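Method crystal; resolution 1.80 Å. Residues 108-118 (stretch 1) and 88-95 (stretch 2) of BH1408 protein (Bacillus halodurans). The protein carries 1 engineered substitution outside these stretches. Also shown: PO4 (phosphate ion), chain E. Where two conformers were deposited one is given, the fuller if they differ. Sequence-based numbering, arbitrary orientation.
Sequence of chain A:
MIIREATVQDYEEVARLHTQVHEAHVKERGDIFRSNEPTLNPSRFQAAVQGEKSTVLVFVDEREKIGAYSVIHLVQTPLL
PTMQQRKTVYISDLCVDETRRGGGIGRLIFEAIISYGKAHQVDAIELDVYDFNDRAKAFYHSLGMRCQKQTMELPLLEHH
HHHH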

# COMPACT_ATOMS: atom_id res chain seq x y z
N LEU A 108 -13.53 21.23 1.52
CA LEU A 108 -13.79 21.85 0.22
C LEU A 108 -12.89 21.25 -0.86
O LEU A 108 -13.34 20.98 -1.98
CB LEU A 108 -13.62 23.36 0.30
CG LEU A 108 -14.74 24.14 1.00
CD1 LEU A 108 -14.36 25.59 1.16
CD2 LEU A 108 -16.04 24.02 0.23
N ILE A 109 -11.61 21.06 -0.55
CA ILE A 109 -10.68 20.44 -1.51
C ILE A 109 -11.13 19.02 -1.85
O ILE A 109 -11.16 18.62 -3.02
CB ILE A 109 -9.24 20.41 -0.99
CG1 ILE A 109 -8.65 21.83 -1.00
CG2 ILE A 109 -8.38 19.47 -1.86
CD1 ILE A 109 -8.35 22.31 -2.38
N PHE A 110 -11.49 18.26 -0.83
CA PHE A 110 -11.93 16.88 -1.04
C PHE A 110 -13.20 16.80 -1.90
O PHE A 110 -13.33 15.93 -2.75
CB PHE A 110 -12.19 16.18 0.30
CG PHE A 110 -12.25 14.68 0.19
CD1 PHE A 110 -11.08 13.92 0.13
CD2 PHE A 110 -13.47 14.03 0.16
CE1 PHE A 110 -11.12 12.54 0.05
CE2 PHE A 110 -13.53 12.64 0.07
CZ PHE A 110 -12.35 11.88 0.02
N GLU A 111 -14.13 17.71 -1.67
CA GLU A 111 -15.32 17.79 -2.51
C GLU A 111 -14.97 18.02 -3.98
O GLU A 111 -15.57 17.42 -4.86
CB GLU A 111 -16.28 18.86 -1.98
CG GLU A 111 -17.05 18.36 -0.77
CD GLU A 111 -17.66 19.47 0.05
OE1 GLU A 111 -17.31 20.65 -0.19
OE2 GLU A 111 -18.47 19.16 0.94
N ALA A 112 -13.97 18.87 -4.22
CA ALA A 112 -13.49 19.09 -5.58
C ALA A 112 -12.95 17.79 -6.18
O ALA A 112 -13.16 17.50 -7.36
CB ALA A 112 -12.40 20.16 -5.58
N ILE A 113 -12.25 17.01 -5.37
CA ILE A 113 -11.69 15.74 -5.84
C ILE A 113 -12.81 14.76 -6.19
O ILE A 113 -12.74 14.08 -7.21
CB ILE A 113 -10.69 15.15 -4.84
CG1 ILE A 113 -9.51 16.13 -4.66
CG2 ILE A 113 -10.18 13.79 -5.29
CD1 ILE A 113 -8.55 15.72 -3.57
N ILE A 114 -13.85 14.71 -5.36
CA ILE A 114 -15.01 13.87 -5.66
C ILE A 114 -15.61 14.25 -7.02
O ILE A 114 -15.87 13.37 -7.85
CB ILE A 114 -16.10 13.97 -4.58
CG1 ILE A 114 -15.61 13.35 -3.27
CG2 ILE A 114 -17.39 13.27 -5.05
CD1 ILE A 114 -16.50 13.66 -2.07
N SER A 115 -15.79 15.55 -7.26
CA SER A 115 -16.35 16.02 -8.52
C SER A 115 -15.50 15.56 -9.69
O SER A 115 -16.02 15.19 -10.74
CB SER A 115 -16.48 17.54 -8.53
OG SER A 115 -17.53 17.96 -7.68
N TYR A 116 -14.19 15.58 -9.50
CA TYR A 116 -13.26 15.10 -10.51
C TYR A 116 -13.47 13.61 -10.75
O TYR A 116 -13.55 13.17 -11.90
CB TYR A 116 -11.81 15.37 -10.05
CG TYR A 116 -10.77 14.89 -11.04
CD1 TYR A 116 -10.17 13.64 -10.91
CD2 TYR A 116 -10.37 15.70 -12.10
CE1 TYR A 116 -9.22 13.20 -11.81
CE2 TYR A 116 -9.42 15.27 -13.01
CZ TYR A 116 -8.84 14.02 -12.86
OH TYR A 116 -7.90 13.59 -13.76
N GLY A 117 -13.52 12.83 -9.67
CA GLY A 117 -13.73 11.39 -9.78
C GLY A 117 -15.02 11.08 -10.52
O GLY A 117 -15.04 10.26 -11.43
N LYS A 118 -16.11 11.75 -10.14
CA LYS A 118 -17.38 11.57 -10.84
C LYS A 118 -17.30 11.94 -12.33
O LYS A 118 -17.80 11.21 -13.18
CB LYS A 118 -18.52 12.32 -10.15
CG LYS A 118 -18.82 11.80 -8.75
CD LYS A 118 -19.92 12.58 -8.05
CE LYS A 118 -20.30 11.91 -6.73
NZ LYS A 118 -21.00 12.86 -5.81
P PO4 E . -2.50 11.74 1.36
O1 PO4 E . -1.49 12.83 1.09
O2 PO4 E . -2.99 11.81 2.79
O3 PO4 E . -3.67 11.91 0.43
O4 PO4 E . -1.86 10.40 1.09
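Stretch 2 88-95: TVYISDLC

Stretch 2 is a strand throughout, and it runs nearly antiparallel to the helix of stretch 1: their N-to-C directions differ by 152°, with a signed crossing angle of the same value, and the axes come within 8.8 Å. The first residues of stretch 2 therefore lie by the last of stretch 1, and its last by the first. The register is uneven. Gly-117 CA and Val-89 CA are 6.0 Å apart, whereas Ile-109 CA and Leu-94 CA are separated by 8.3 Å, so the closer spacing occurs where the helix has no side chain.

The first rule is alternation, with one interruption. Val-89 and Ile-91 direct their CA-to-CB bonds toward the helix, while Thr-88 and Tyr-90 direct theirs away. Strict alternation would then put Asp-93 on the helix, but the next residue to point toward it is Leu-94. The shift coincides with Ser-92, whose phi/psi of -86/-25 departs from the extended values of its neighbours; extended angles return at Asp-93 (-147/142), and the strand is continuous through Ser-92.

On the helix, the backbone bonds from Ile-113 N to Ile-109 O (3.1 Å) and from Gly-117 N to Ile-113 O (2.9 Å) mark the four-residue spacing that brings Ile-109, Ile-113 and Gly-117 to the strand. Ile-113 is the hub. Its chi1 of -62° (m) and chi2 of 173° (t) extend CD1 to the methyls of two strand residues, 3.8 Å from Ile-91 CD1 and 4.0 Å from Leu-94 CD1, while its CG2 lies 3.9 Å from Val-89 CG1. Ile-91 has the same m,t rotamer, so two extended isoleucines meet by their terminal methyls. Ile-109 also points toward the strand, but its chi2 of -72° (m) folds CD1 back from the extended position, and its nearest contact is made by CG2, 4.0 Å from Leu-94 CD1.

Phe-110 starts sideways. Its chi1 of -163° (t) carries the ring closer, with CE1 3.8 Å from Ile-91 CD1; the ring presents its edge to Leu-94 CD1, which is 4.3 Å from Phe-110 CD1. With chi1 of -166° and chi2 of 161° (t,t), Leu-94 thus places a single methyl within reach of Ile-109, Phe-110 and Ile-113.

At the other end, Val-89, chi1 170° (t), occupies the narrow part of the contact. Its CG2 is 3.7 Å from Gly-117 CA and also 3.7 Å from Tyr-116 CD1, at the edge of that ring. A CB modelled on Gly-117 would point sideways and lie 3.7 Å from the same Val-89 CG2.

No hydrogen bond joins the two stretches; apolar packing buries 317 Å², both sides summed. The bound phosphate, probably from the crystallisation liquor, receives one weak hydrogen bond from Leu-94 N to PO4 O1 at 3.3 Å. The lesson is economical: isoleucine and leucine methyls, with the Phe-110 ring, fill the wider end, and at the closer end Val-89 CG2 rests on the bare CA of Gly-117, where an ideal CB would come no nearer than the CA already does.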

# COMPACT_ATOMS: atom_id res chain seq x y z
N THR A 88 -9.43 4.52 -10.80
CA THR A 88 -9.56 5.28 -9.57
C THR A 88 -8.95 6.67 -9.68
O THR A 88 -8.19 6.96 -10.61
CB THR A 88 -8.86 4.58 -8.37
OG1 THR A 88 -7.49 4.30 -8.70
CG2 THR A 88 -9.58 3.28 -7.98
N VAL A 89 -9.28 7.50 -8.70
CA VAL A 89 -8.50 8.71 -8.46
C VAL A 89 -7.62 8.43 -7.26
O VAL A 89 -8.12 8.02 -6.20
CB VAL A 89 -9.39 9.92 -8.14
CG1 VAL A 89 -8.54 11.09 -7.65
CG2 VAL A 89 -10.20 10.32 -9.36
N TYR A 90 -6.31 8.63 -7.40
CA TYR A 90 -5.41 8.42 -6.28
C TYR A 90 -4.90 9.75 -5.77
O TYR A 90 -4.30 10.53 -6.53
CB TYR A 90 -4.24 7.54 -6.67
CG TYR A 90 -3.31 7.23 -5.51
CD1 TYR A 90 -3.67 6.30 -4.54
CD2 TYR A 90 -2.08 7.89 -5.37
CE1 TYR A 90 -2.83 6.02 -3.46
CE2 TYR A 90 -1.24 7.61 -4.29
CZ TYR A 90 -1.62 6.67 -3.35
OH TYR A 90 -0.79 6.38 -2.28
N ILE A 91 -5.16 10.03 -4.50
CA ILE A 91 -4.70 11.27 -3.90
C ILE A 91 -3.30 11.03 -3.33
O ILE A 91 -3.15 10.36 -2.32
CB ILE A 91 -5.63 11.72 -2.76
CG1 ILE A 91 -7.07 11.92 -3.27
CG2 ILE A 91 -5.09 12.99 -2.12
CD1 ILE A 91 -8.06 12.21 -2.17
N SER A 92 -2.28 11.58 -3.99
CA SER A 92 -0.90 11.43 -3.54
C SER A 92 -0.51 12.47 -2.49
O SER A 92 0.37 12.23 -1.66
CB SER A 92 0.06 11.47 -4.74
OG SER A 92 0.01 12.73 -5.37
N ASP A 93 -1.18 13.62 -2.51
CA ASP A 93 -0.95 14.66 -1.52
C ASP A 93 -2.24 15.41 -1.22
O ASP A 93 -3.04 15.67 -2.13
CB ASP A 93 0.09 15.66 -2.03
CG ASP A 93 1.41 14.99 -2.41
OD1 ASP A 93 1.57 14.60 -3.60
OD2 ASP A 93 2.25 14.81 -1.51
N LEU A 94 -2.44 15.77 0.03
CA LEU A 94 -3.49 16.72 0.39
C LEU A 94 -3.10 17.40 1.69
O LEU A 94 -3.22 16.80 2.78
CB LEU A 94 -4.87 16.05 0.49
CG LEU A 94 -6.12 16.94 0.54
CD1 LEU A 94 -7.37 16.15 0.18
CD2 LEU A 94 -6.32 17.62 1.91
N CYS A 95 -2.65 18.65 1.58
CA CYS A 95 -2.13 19.37 2.73
C CYS A 95 -2.93 20.65 2.98
O CYS A 95 -3.19 21.41 2.06
CB CYS A 95 -0.66 19.74 2.51
SG CYS A 95 0.42 18.38 1.99